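Local coordinates for tubulin-like protein CetZ2 (Haloferax volcanii, PDB 4B45), which binds GTP and takes part in controlling archaeal cell shape as a member of the tubulin/FtsZ superfamily, at residues A[217-222]-A[263-268]; A[20-23]-A[27-30]; A[142-147]-A[333-338]; A[35-40]-A[80-85]. All coordinates share one frame; numbering follows the deposited sequence.

Contact 1: A[217-222]-A[263-268]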
loop_
_atom_site.group_PDB
_atom_site.type_symbol
_atom_site.label_atom_id
_atom_site.label_comp_id
_atom_site.label_asym_id
_atom_site.label_seq_id
_atom_site.Cartn_x
_atom_site.Cartn_y
_atom_site.Cartn_z
ATOM N N LEU A 217 -11.022 -1.112 6.163
ATOM C CA LEU A 217 -10.161 0.027 6.484
ATOM C C LEU A 217 -10.860 1.111 7.307
ATOM O O LEU A 217 -10.208 2.038 7.797
ATOM C CB LEU A 217 -9.614 0.640 5.197
ATOM C CG LEU A 217 -8.697 -0.324 4.448
ATOM C CD1 LEU A 217 -8.316 0.214 3.091
ATOM C CD2 LEU A 217 -7.458 -0.624 5.312
ATOM N N ARG A 218 -12.177 0.971 7.470
ATOM C CA ARG A 218 -13.019 1.995 8.083
ATOM C C ARG A 218 -12.622 2.345 9.517
ATOM O O ARG A 218 -12.811 3.477 9.966
ATOM C CB ARG A 218 -14.481 1.545 8.038
ATOM C CG ARG A 218 -15.494 2.657 8.243
ATOM C CD ARG A 218 -16.888 2.215 7.791
ATOM N NE ARG A 218 -17.387 1.066 8.545
ATOM C CZ ARG A 218 -18.492 0.391 8.230
ATOM N NH1 ARG A 218 -19.205 0.747 7.168
ATOM N NH2 ARG A 218 -18.888 -0.641 8.968
ATOM N N SER A 219 -12.076 1.369 10.230
ATOM C CA SER A 219 -11.638 1.567 11.605
ATOM C C SER A 219 -10.501 2.594 11.734
ATOM O O SER A 219 -10.344 3.233 12.779
ATOM C CB SER A 219 -11.203 0.226 12.194
ATOM O OG SER A 219 -10.595 -0.581 11.199
ATOM N N GLY A 220 -9.707 2.749 10.680
ATOM C CA GLY A 220 -8.626 3.717 10.702
ATOM C C GLY A 220 -7.296 3.178 11.200
ATOM O O GLY A 220 -7.127 1.976 11.453
ATOM N N GLY A 221 -6.330 4.082 11.319
ATOM C CA GLY A 221 -5.005 3.738 11.800
ATOM C C GLY A 221 -4.225 2.899 10.814
ATOM O O GLY A 221 -4.466 2.950 9.609
ATOM N N ILE A 222 -3.301 2.098 11.332
ATOM C CA ILE A 222 -2.379 1.366 10.480
ATOM C C ILE A 222 -3.007 0.124 9.867
ATOM O O ILE A 222 -3.721 -0.624 10.539
ATOM C CB ILE A 222 -1.094 0.994 11.253
ATOM C CG1 ILE A 222 -0.280 2.252 11.538
ATOM C CG2 ILE A 222 -0.250 0.029 10.462
ATOM C CD1 ILE A 222 0.876 2.018 12.466
ATOM N N ALA A 263 -5.288 -7.313 14.779
ATOM C CA ALA A 263 -6.001 -6.293 14.021
ATOM C C ALA A 263 -7.484 -6.200 14.363
ATOM O O ALA A 263 -8.107 -7.166 14.805
ATOM C CB ALA A 263 -5.813 -6.520 12.535
ATOM N N ASP A 264 -8.043 -5.020 14.146
ATOM C CA ASP A 264 -9.436 -4.767 14.448
ATOM C C ASP A 264 -10.344 -5.356 13.366
ATOM O O ASP A 264 -11.461 -5.778 13.645
ATOM C CB ASP A 264 -9.670 -3.254 14.601
ATOM C CG ASP A 264 -11.131 -2.910 14.842
ATOM O OD1 ASP A 264 -11.626 -3.151 15.967
ATOM O OD2 ASP A 264 -11.788 -2.400 13.909
ATOM N N ALA A 265 -9.866 -5.379 12.130
ATOM C CA ALA A 265 -10.674 -5.881 11.027
ATOM C C ALA A 265 -9.787 -6.605 10.034
ATOM O O ALA A 265 -8.577 -6.385 9.989
ATOM C CB ALA A 265 -11.415 -4.733 10.334
ATOM N N ALA A 266 -10.387 -7.478 9.239
ATOM C CA ALA A 266 -9.625 -8.215 8.256
ATOM C C ALA A 266 -10.495 -8.539 7.066
ATOM O O ALA A 266 -11.712 -8.669 7.191
ATOM C CB ALA A 266 -9.080 -9.495 8.864
ATOM N N LEU A 267 -9.856 -8.670 5.911
ATOM C CA LEU A 267 -10.531 -9.127 4.710
ATOM C C LEU A 267 -9.712 -10.243 4.072
ATOM O O LEU A 267 -8.553 -10.055 3.689
ATOM C CB LEU A 267 -10.728 -7.976 3.727
ATOM C CG LEU A 267 -11.222 -8.431 2.362
ATOM C CD1 LEU A 267 -12.641 -9.025 2.492
ATOM C CD2 LEU A 267 -11.184 -7.294 1.357
ATOM N N VAL A 268 -10.323 -11.416 3.967
ATOM C CA VAL A 268 -9.637 -12.564 3.413
ATOM C C VAL A 268 -10.125 -12.853 2.009
ATOM O O VAL A 268 -11.291 -13.187 1.793
ATOM C CB VAL A 268 -9.875 -13.803 4.268
ATOM C CG1 VAL A 268 -9.047 -14.964 3.748
ATOM C CG2 VAL A 268 -9.559 -13.484 5.720
#

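Contact 2: A[20-23]-A[27-30]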
loop_
_atom_site.group_PDB
_atom_site.type_symbol
_atom_site.label_atom_id
_atom_site.label_comp_id
_atom_site.label_asym_id
_atom_site.label_seq_id
_atom_site.Cartn_x
_atom_site.Cartn_y
_atom_site.Cartn_z
ATOM N N GLN A 20 0.314 1.686 -11.088
ATOM C CA GLN A 20 -0.422 2.003 -12.306
ATOM C C GLN A 20 0.006 1.091 -13.443
ATOM O O GLN A 20 -0.812 0.658 -14.255
ATOM C CB GLN A 20 -0.194 3.458 -12.715
ATOM C CG GLN A 20 -0.846 3.824 -14.037
ATOM C CD GLN A 20 -0.175 5.013 -14.696
ATOM O OE1 GLN A 20 -0.688 6.134 -14.653
ATOM N NE2 GLN A 20 0.982 4.773 -15.311
ATOM N N SER A 21 1.305 0.816 -13.500
ATOM C CA SER A 21 1.862 -0.087 -14.503
ATOM C C SER A 21 1.302 -1.516 -14.343
ATOM O O SER A 21 0.991 -2.196 -15.326
ATOM C CB SER A 21 3.396 -0.087 -14.395
ATOM O OG SER A 21 4.002 -0.815 -15.450
ATOM N N PHE A 22 1.176 -1.976 -13.105
ATOM C CA PHE A 22 0.580 -3.289 -12.872
ATOM C C PHE A 22 -0.881 -3.312 -13.334
ATOM O O PHE A 22 -1.304 -4.217 -14.051
ATOM C CB PHE A 22 0.674 -3.692 -11.401
ATOM C CG PHE A 22 -0.014 -5.003 -11.085
ATOM C CD1 PHE A 22 0.623 -6.215 -11.329
ATOM C CD2 PHE A 22 -1.300 -5.022 -10.556
ATOM C CE1 PHE A 22 -0.007 -7.425 -11.049
ATOM C CE2 PHE A 22 -1.939 -6.231 -10.270
ATOM C CZ PHE A 22 -1.288 -7.434 -10.513
ATOM N N ASP A 23 -1.641 -2.301 -12.929
ATOM C CA ASP A 23 -3.040 -2.189 -13.314
ATOM C C ASP A 23 -3.238 -2.155 -14.831
ATOM O O ASP A 23 -4.187 -2.729 -15.351
ATOM C CB ASP A 23 -3.669 -0.953 -12.657
ATOM C CG ASP A 23 -5.161 -0.838 -12.942
ATOM O OD1 ASP A 23 -5.950 -1.580 -12.312
ATOM O OD2 ASP A 23 -5.552 -0.011 -13.795
ATOM N N GLY A 27 -4.687 -5.128 -17.321
ATOM C CA GLY A 27 -5.969 -4.704 -17.855
ATOM C C GLY A 27 -7.093 -4.616 -16.831
ATOM O O GLY A 27 -8.254 -4.531 -17.203
ATOM N N PHE A 28 -6.770 -4.624 -15.542
ATOM C CA PHE A 28 -7.822 -4.534 -14.521
ATOM C C PHE A 28 -8.576 -3.192 -14.536
ATOM O O PHE A 28 -9.779 -3.147 -14.276
ATOM C CB PHE A 28 -7.250 -4.793 -13.125
ATOM C CG PHE A 28 -6.867 -6.223 -12.883
ATOM C CD1 PHE A 28 -7.704 -7.254 -13.272
ATOM C CD2 PHE A 28 -5.672 -6.536 -12.253
ATOM C CE1 PHE A 28 -7.351 -8.567 -13.047
ATOM C CE2 PHE A 28 -5.316 -7.849 -12.025
ATOM C CZ PHE A 28 -6.156 -8.865 -12.421
ATOM N N GLY A 29 -7.867 -2.101 -14.816
ATOM C CA GLY A 29 -8.500 -0.789 -14.932
ATOM C C GLY A 29 -8.954 -0.159 -13.621
ATOM O O GLY A 29 -9.819 0.703 -13.606
ATOM N N ALA A 30 -8.354 -0.574 -12.516
ATOM C CA ALA A 30 -8.773 -0.120 -11.197
ATOM C C ALA A 30 -8.194 1.248 -10.910
ATOM O O ALA A 30 -8.763 2.025 -10.153
ATOM C CB ALA A 30 -8.318 -1.124 -10.117
#

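Contact 3: A[142-147]-A[333-338]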
loop_
_atom_site.group_PDB
_atom_site.type_symbol
_atom_site.label_atom_id
_atom_site.label_comp_id
_atom_site.label_asym_id
_atom_site.label_seq_id
_atom_site.Cartn_x
_atom_site.Cartn_y
_atom_site.Cartn_z
ATOM N N TYR A 142 15.976 10.002 8.827
ATOM C CA TYR A 142 14.897 9.343 8.120
ATOM C C TYR A 142 13.939 8.647 9.088
ATOM O O TYR A 142 12.724 8.614 8.856
ATOM C CB TYR A 142 15.477 8.361 7.094
ATOM C CG TYR A 142 16.461 9.036 6.168
ATOM C CD1 TYR A 142 16.018 9.916 5.188
ATOM C CD2 TYR A 142 17.833 8.826 6.293
ATOM C CE1 TYR A 142 16.906 10.557 4.347
ATOM C CE2 TYR A 142 18.732 9.453 5.446
ATOM C CZ TYR A 142 18.256 10.323 4.476
ATOM O OH TYR A 142 19.118 10.968 3.624
ATOM N N GLN A 143 14.481 8.108 10.177
ATOM C CA GLN A 143 13.646 7.484 11.197
ATOM C C GLN A 143 12.752 8.544 11.850
ATOM O O GLN A 143 11.555 8.326 12.042
ATOM C CB GLN A 143 14.506 6.775 12.252
ATOM C CG GLN A 143 15.495 5.746 11.699
ATOM C CD GLN A 143 14.830 4.523 11.075
ATOM O OE1 GLN A 143 13.622 4.302 11.224
ATOM N NE2 GLN A 143 15.624 3.723 10.358
ATOM N N VAL A 144 13.344 9.692 12.172
ATOM C CA VAL A 144 12.621 10.828 12.753
ATOM C C VAL A 144 11.551 11.405 11.809
ATOM O O VAL A 144 10.408 11.604 12.214
ATOM C CB VAL A 144 13.596 11.939 13.218
ATOM C CG1 VAL A 144 12.863 13.260 13.493
ATOM C CG2 VAL A 144 14.353 11.487 14.447
ATOM N N ASN A 145 11.913 11.652 10.553
ATOM C CA ASN A 145 10.930 12.065 9.549
ATOM C C ASN A 145 9.736 11.099 9.470
ATOM O O ASN A 145 8.572 11.514 9.412
ATOM C CB ASN A 145 11.586 12.179 8.164
ATOM C CG ASN A 145 12.400 13.459 7.998
ATOM O OD1 ASN A 145 12.304 14.380 8.801
ATOM N ND2 ASN A 145 13.203 13.513 6.944
ATOM N N ALA A 146 10.028 9.806 9.455
ATOM C CA ALA A 146 8.988 8.798 9.335
ATOM C C ALA A 146 8.155 8.710 10.597
ATOM O O ALA A 146 6.946 8.499 10.528
ATOM C CB ALA A 146 9.588 7.439 8.993
ATOM N N GLY A 147 8.800 8.876 11.747
ATOM C CA GLY A 147 8.104 8.822 13.021
ATOM C C GLY A 147 7.014 9.870 13.086
ATOM O O GLY A 147 5.849 9.561 13.331
ATOM N N ARG A 333 12.115 7.958 18.694
ATOM C CA ARG A 333 12.078 8.851 19.849
ATOM C C ARG A 333 13.451 8.979 20.497
ATOM O O ARG A 333 13.787 10.012 21.080
ATOM C CB ARG A 333 10.989 8.442 20.855
ATOM C CG ARG A 333 9.632 9.033 20.473
ATOM C CD ARG A 333 8.462 8.664 21.385
ATOM N NE ARG A 333 7.201 9.011 20.722
ATOM C CZ ARG A 333 5.994 8.917 21.270
ATOM N NH1 ARG A 333 5.855 8.488 22.518
ATOM N NH2 ARG A 333 4.927 9.261 20.566
ATOM N N GLU A 334 14.254 7.934 20.368
ATOM C CA GLU A 334 15.592 7.958 20.933
ATOM C C GLU A 334 16.512 8.848 20.097
ATOM O O GLU A 334 17.414 9.487 20.626
ATOM C CB GLU A 334 16.146 6.542 21.049
ATOM C CG GLU A 334 15.507 5.739 22.166
ATOM C CD GLU A 334 15.843 4.266 22.085
ATOM O OE1 GLU A 334 16.633 3.894 21.191
ATOM O OE2 GLU A 334 15.318 3.483 22.908
ATOM N N ALA A 335 16.277 8.887 18.791
ATOM C CA ALA A 335 17.033 9.782 17.922
ATOM C C ALA A 335 16.726 11.226 18.282
ATOM O O ALA A 335 17.632 12.031 18.455
ATOM C CB ALA A 335 16.712 9.512 16.468
ATOM N N ILE A 336 15.443 11.546 18.418
ATOM C CA ILE A 336 15.031 12.895 18.800
ATOM C C ILE A 336 15.603 13.329 20.151
ATOM O O ILE A 336 16.150 14.425 20.271
ATOM C CB ILE A 336 13.500 13.038 18.793
ATOM C CG1 ILE A 336 13.037 13.408 17.391
ATOM C CG2 ILE A 336 13.051 14.122 19.752
ATOM C CD1 ILE A 336 13.718 14.648 16.860
ATOM N N ASP A 337 15.488 12.469 21.157
ATOM C CA ASP A 337 16.032 12.765 22.477
ATOM C C ASP A 337 17.520 13.075 22.360
ATOM O O ASP A 337 18.006 14.052 22.933
ATOM C CB ASP A 337 15.818 11.593 23.439
ATOM C CG ASP A 337 14.351 11.360 23.771
ATOM O OD1 ASP A 337 13.478 11.916 23.069
ATOM O OD2 ASP A 337 14.069 10.620 24.740
ATOM N N LYS A 338 18.230 12.249 21.595
ATOM C CA LYS A 338 19.666 12.428 21.406
ATOM C C LYS A 338 19.955 13.689 20.600
ATOM O O LYS A 338 20.977 14.341 20.796
ATOM C CB LYS A 338 20.275 11.204 20.716
ATOM C CG LYS A 338 21.779 11.277 20.562
ATOM C CD LYS A 338 22.364 9.982 20.025
ATOM C CE LYS A 338 23.869 10.127 19.797
ATOM N NZ LYS A 338 24.524 8.860 19.362
#

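Contact 4: A[35-40]-A[80-85]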
loop_
_atom_site.group_PDB
_atom_site.type_symbol
_atom_site.label_atom_id
_atom_site.label_comp_id
_atom_site.label_asym_id
_atom_site.label_seq_id
_atom_site.Cartn_x
_atom_site.Cartn_y
_atom_site.Cartn_z
ATOM N N VAL A 35 -0.842 10.571 -10.512
ATOM C CA VAL A 35 -0.111 11.825 -10.618
ATOM C C VAL A 35 1.039 11.795 -9.624
ATOM O O VAL A 35 0.867 11.344 -8.496
ATOM C CB VAL A 35 -1.007 13.019 -10.254
ATOM C CG1 VAL A 35 -0.277 14.336 -10.504
ATOM C CG2 VAL A 35 -2.274 12.983 -11.048
ATOM N N ALA A 36 2.206 12.284 -10.022
ATOM C CA ALA A 36 3.307 12.396 -9.074
ATOM C C ALA A 36 3.633 13.854 -8.797
ATOM O O ALA A 36 3.730 14.662 -9.713
ATOM C CB ALA A 36 4.538 11.639 -9.565
ATOM N N VAL A 37 3.758 14.177 -7.514
ATOM C CA VAL A 37 4.112 15.506 -7.073
ATOM C C VAL A 37 5.493 15.444 -6.422
ATOM O O VAL A 37 5.774 14.533 -5.650
ATOM C CB VAL A 37 3.102 16.033 -6.033
ATOM C CG1 VAL A 37 3.390 17.500 -5.702
ATOM C CG2 VAL A 37 1.669 15.853 -6.533
ATOM N N ASN A 38 6.347 16.411 -6.726
ATOM C CA ASN A 38 7.698 16.441 -6.163
ATOM C C ASN A 38 8.280 17.836 -6.228
ATOM O O ASN A 38 7.688 18.730 -6.831
ATOM C CB ASN A 38 8.614 15.491 -6.923
ATOM C CG ASN A 38 9.726 14.943 -6.060
ATOM O OD1 ASN A 38 10.143 15.567 -5.084
ATOM N ND2 ASN A 38 10.200 13.755 -6.406
ATOM N N THR A 39 9.446 18.009 -5.615
ATOM C CA THR A 39 10.150 19.289 -5.584
ATOM C C THR A 39 11.507 19.112 -6.239
ATOM O O THR A 39 12.275 20.060 -6.361
ATOM C CB THR A 39 10.390 19.745 -4.133
ATOM O OG1 THR A 39 11.029 18.687 -3.397
ATOM C CG2 THR A 39 9.069 20.086 -3.460
ATOM N N ALA A 40 11.804 17.870 -6.625
ATOM C CA ALA A 40 13.002 17.552 -7.378
ATOM C C ALA A 40 12.584 17.325 -8.821
ATOM O O ALA A 40 11.801 16.422 -9.104
ATOM C CB ALA A 40 13.675 16.288 -6.800
ATOM N N THR A 80 -2.970 24.119 -4.146
ATOM C CA THR A 80 -3.971 24.437 -5.163
ATOM C C THR A 80 -3.547 23.865 -6.516
ATOM O O THR A 80 -4.326 23.182 -7.173
ATOM C CB THR A 80 -4.228 25.948 -5.263
ATOM O OG1 THR A 80 -4.532 26.466 -3.960
ATOM C CG2 THR A 80 -5.407 26.251 -6.218
ATOM N N GLU A 81 -2.297 24.105 -6.905
ATOM C CA GLU A 81 -1.755 23.531 -8.136
ATOM C C GLU A 81 -1.804 21.997 -8.109
ATOM O O GLU A 81 -2.081 21.358 -9.125
ATOM C CB GLU A 81 -0.318 24.023 -8.385
ATOM C CG GLU A 81 -0.184 25.534 -8.620
ATOM C CD GLU A 81 -0.369 26.363 -7.350
ATOM O OE1 GLU A 81 -0.555 25.772 -6.266
ATOM O OE2 GLU A 81 -0.333 27.611 -7.433
ATOM N N VAL A 82 -1.538 21.412 -6.943
ATOM C CA VAL A 82 -1.679 19.968 -6.778
ATOM C C VAL A 82 -3.138 19.528 -6.938
ATOM O O VAL A 82 -3.440 18.691 -7.796
ATOM C CB VAL A 82 -1.116 19.476 -5.426
ATOM C CG1 VAL A 82 -1.242 17.967 -5.322
ATOM C CG2 VAL A 82 0.342 19.903 -5.271
ATOM N N MET A 83 -4.037 20.104 -6.132
ATOM C CA MET A 83 -5.473 19.801 -6.209
ATOM C C MET A 83 -6.037 19.979 -7.621
ATOM O O MET A 83 -6.994 19.298 -8.008
ATOM C CB MET A 83 -6.287 20.691 -5.254
ATOM C CG MET A 83 -5.881 20.652 -3.787
ATOM S SD MET A 83 -6.270 19.135 -2.908
ATOM C CE MET A 83 -8.055 19.259 -2.800
ATOM N N SER A 84 -5.459 20.906 -8.382
ATOM C CA SER A 84 -5.961 21.217 -9.722
ATOM C C SER A 84 -5.514 20.206 -10.763
ATOM O O SER A 84 -6.146 20.063 -11.809
ATOM C CB SER A 84 -5.548 22.621 -10.144
ATOM O OG SER A 84 -6.200 23.571 -9.323
ATOM N N ALA A 85 -4.421 19.509 -10.481
ATOM C CA ALA A 85 -4.039 18.377 -11.306
ATOM C C ALA A 85 -5.099 17.284 -11.140
ATOM O O ALA A 85 -5.378 16.530 -12.067
ATOM C CB ALA A 85 -2.655 17.861 -10.916
#

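Contact 1: A[217-222]-A[263-268]
The turn that leads out of helix 210-217 meets the beginning of strand 263-272 through Ser-219 and Asp-264, within the C-terminal domain of this tubulin-like protein. The carboxylate reaches the serine alongside its CB, with Asp-264 OD2 lying 3.2 Å from Ser-219 CB. The hydroxyl is close too, but Ser-219 OG and Asp-264 OD2 are 3.5 Å apart at an angle too poor for a hydrogen bond, so this is a polar approach without directed bonding. Asp-264 extends with CG anti to the backbone N (chi1 177°), which swings the carboxylate out from the strand to the turn. Next to it, the methyl of Ala-265 forms a looser, second contact, with CB 4.3 Å from Ser-219 OG.

The turn and the bulged start of the strand set these side chains in place. Leu-217 to Gly-220 form a type I beta turn, closed by a hydrogen bond from Gly-220 N to Leu-217 O at 3.0 Å, and Gly-220 then leaves the helical region with positive phi. On the other side, Asp-264 and Ala-265 together face Gly-317, a classic beta bulge between strands 263-272 and 309-319, and here the chain turns a corner. The bulge lets two consecutive residues, Asp-264 and Ala-265, both direct their CB atoms at the turn. The carbonyl of Asp-264 is hydrogen-bonded to Ser-295 OG. Strand 222-231 starts directly after the turn, and its first residue, Ile-222, pairs through the backbone with Val-319, placing strand 309-319 between strands 222-231 and 263-272 in the sheet.

Contact 2: A[20-23]-A[27-30]
Asp-23 holds its CG trans to the main-chain nitrogen (chi1 -176°), and this brings the carboxylate from the flank of helix 9-26 to the amide of Ala-30. Phe-22 adopts nearly the same torsion, which carries its ring to that of Phe-28. The main bond runs from Ala-30 N to Asp-23 OD1 at 2.6 Å, with an N-H...O angle of 149°. The amide arrives on the syn side of the carboxylate, 17° out of its plane. A weak backbone bond, Phe-28 N to Asp-23 O at 3.2 Å, continues the link across the end of the helix, where Gly-27 leaves helical geometry with positive phi. The two aromatic rings touch through single atoms, CE2 of Phe-22 and CE2 of Phe-28 being 4.1 Å apart; CE2 of Phe-22 lies at the edge of the Phe-28 ring, near the plane of that ring. Phe-22 and Phe-28 also rest on helix 175-196. Since Asp-23 OD2 accepts a hydrogen bond from Val-31 N, both oxygens of this buried carboxylate are engaged by backbone amides, which probably stabilise its negative charge and hold the chain as it enters strand 31-38.

Contact 3: A[142-147]-A[333-338]
A small apolar helix-to-helix contact at the protein surface joins helix 140-156 of the GTPase domain to helix 323-340 near the C-terminal end of the chain, with Val-144 set against Ala-335 and Ile-336. The two methyls of Val-144 divide the work. CG2 touches the CB of Ala-335 at 3.7 Å, while CG1 meets the CD1 of Ile-336 at 3.7 Å. The stem of the isoleucine fills in between, its CG1 lying 3.8 Å from Val-144 CG2 and 3.9 Å from Val-144 CG1, so both branches of the valine bear on it. The side chains of Val-144 and Ile-336 cross at about a right angle. In Ile-336 the longer branch, with chi2 at -55°, curls so that CD1 comes to the valine although its CB points to one flank. No hydrogen bond crosses the interface, which rests on van der Waals contact alone.

Further contacts between the two helices flank it: Ala-335 also touches Ala-140, Ile-336 touches Arg-148, and Phe-328 of helix 323-340 packs on Gln-143 and Ala-146. On its inner side helix 140-156 faces the nucleotide region, where Asn-145 ND2 donates to the carbonyls of Gly-66 and Gly-104 in the loops that follow helix 56-59 and strand 96-102.

Contact 4: A[35-40]-A[80-85]
Apolar packing carries the contact between strand 31-38 and helix 68-85, and Val-37 and Val-82 form its centre. Their methyls pair off: CG2 of Val-37 is 3.8 Å from CG1 of Val-82, and CG1 of Val-37 is 3.9 Å from CG2 of Val-82. The valines share one rotamer (chi1 -173° in Val-37 and -178° in Val-82), and the matching torsions present both methyls of each residue to the other, the branched ends lying across one another at a slant. One helical turn on, the methyl of Ala-85 gives a looser second contact, its CB 4.3 Å from CG1 of Val-35. The two strand residues are separated by Ala-36, whose side chain points to the other face of the sheet and rests on Leu-44 of helix 41-45. Val-82 also touches Leu-115 of helix 107-120, and Val-52 of the adjoining strand 50-53 packs on both Val-35 and Ala-85.

No hydrogen bond joins the two segments; the polar side-chain bonding of note is at the strand end. There Asn-38 OD1 accepts from Thr-39 N at 2.6 Å, the donor tilted 22° from the carbonyl plane, and, more weakly, from Ala-40 N, which makes an Asx turn as the chain leaves the sheet. Thr-39 OG1 is hydrogen-bonded to the OG of Ser-107, a GTP-binding residue. The chemistry is therefore split: segments 35-40 and 80-85 meet by side-chain packing without directional bonds, whereas one short and one weak amide bond to Asn-38 OD1 probably help to hold the loop beyond the strand.

Contacts 2 and 4 are neighbours in the GTPase domain: strand 31-38 follows directly from the loop of contact 2 and provides the valines of contact 4, and their nearest atoms are about 6 Å apart. Contact 4 comes close to the nucleotide, with the side chain of Val-37 about 10 Å from the bound GTP analogue. Contact 3 approaches the same ligand from elsewhere, Val-144 being about 12 Å away, yet the centres of contacts 3 and 4 are 28 Å apart. Contact 1 lies in the C-terminal domain, away from the annotated sites; it reaches the same sheet as contact 4, but their nearest atoms are about 19 Å apart. Contacts 2 and 3 fall on opposite sides of the chain's centre.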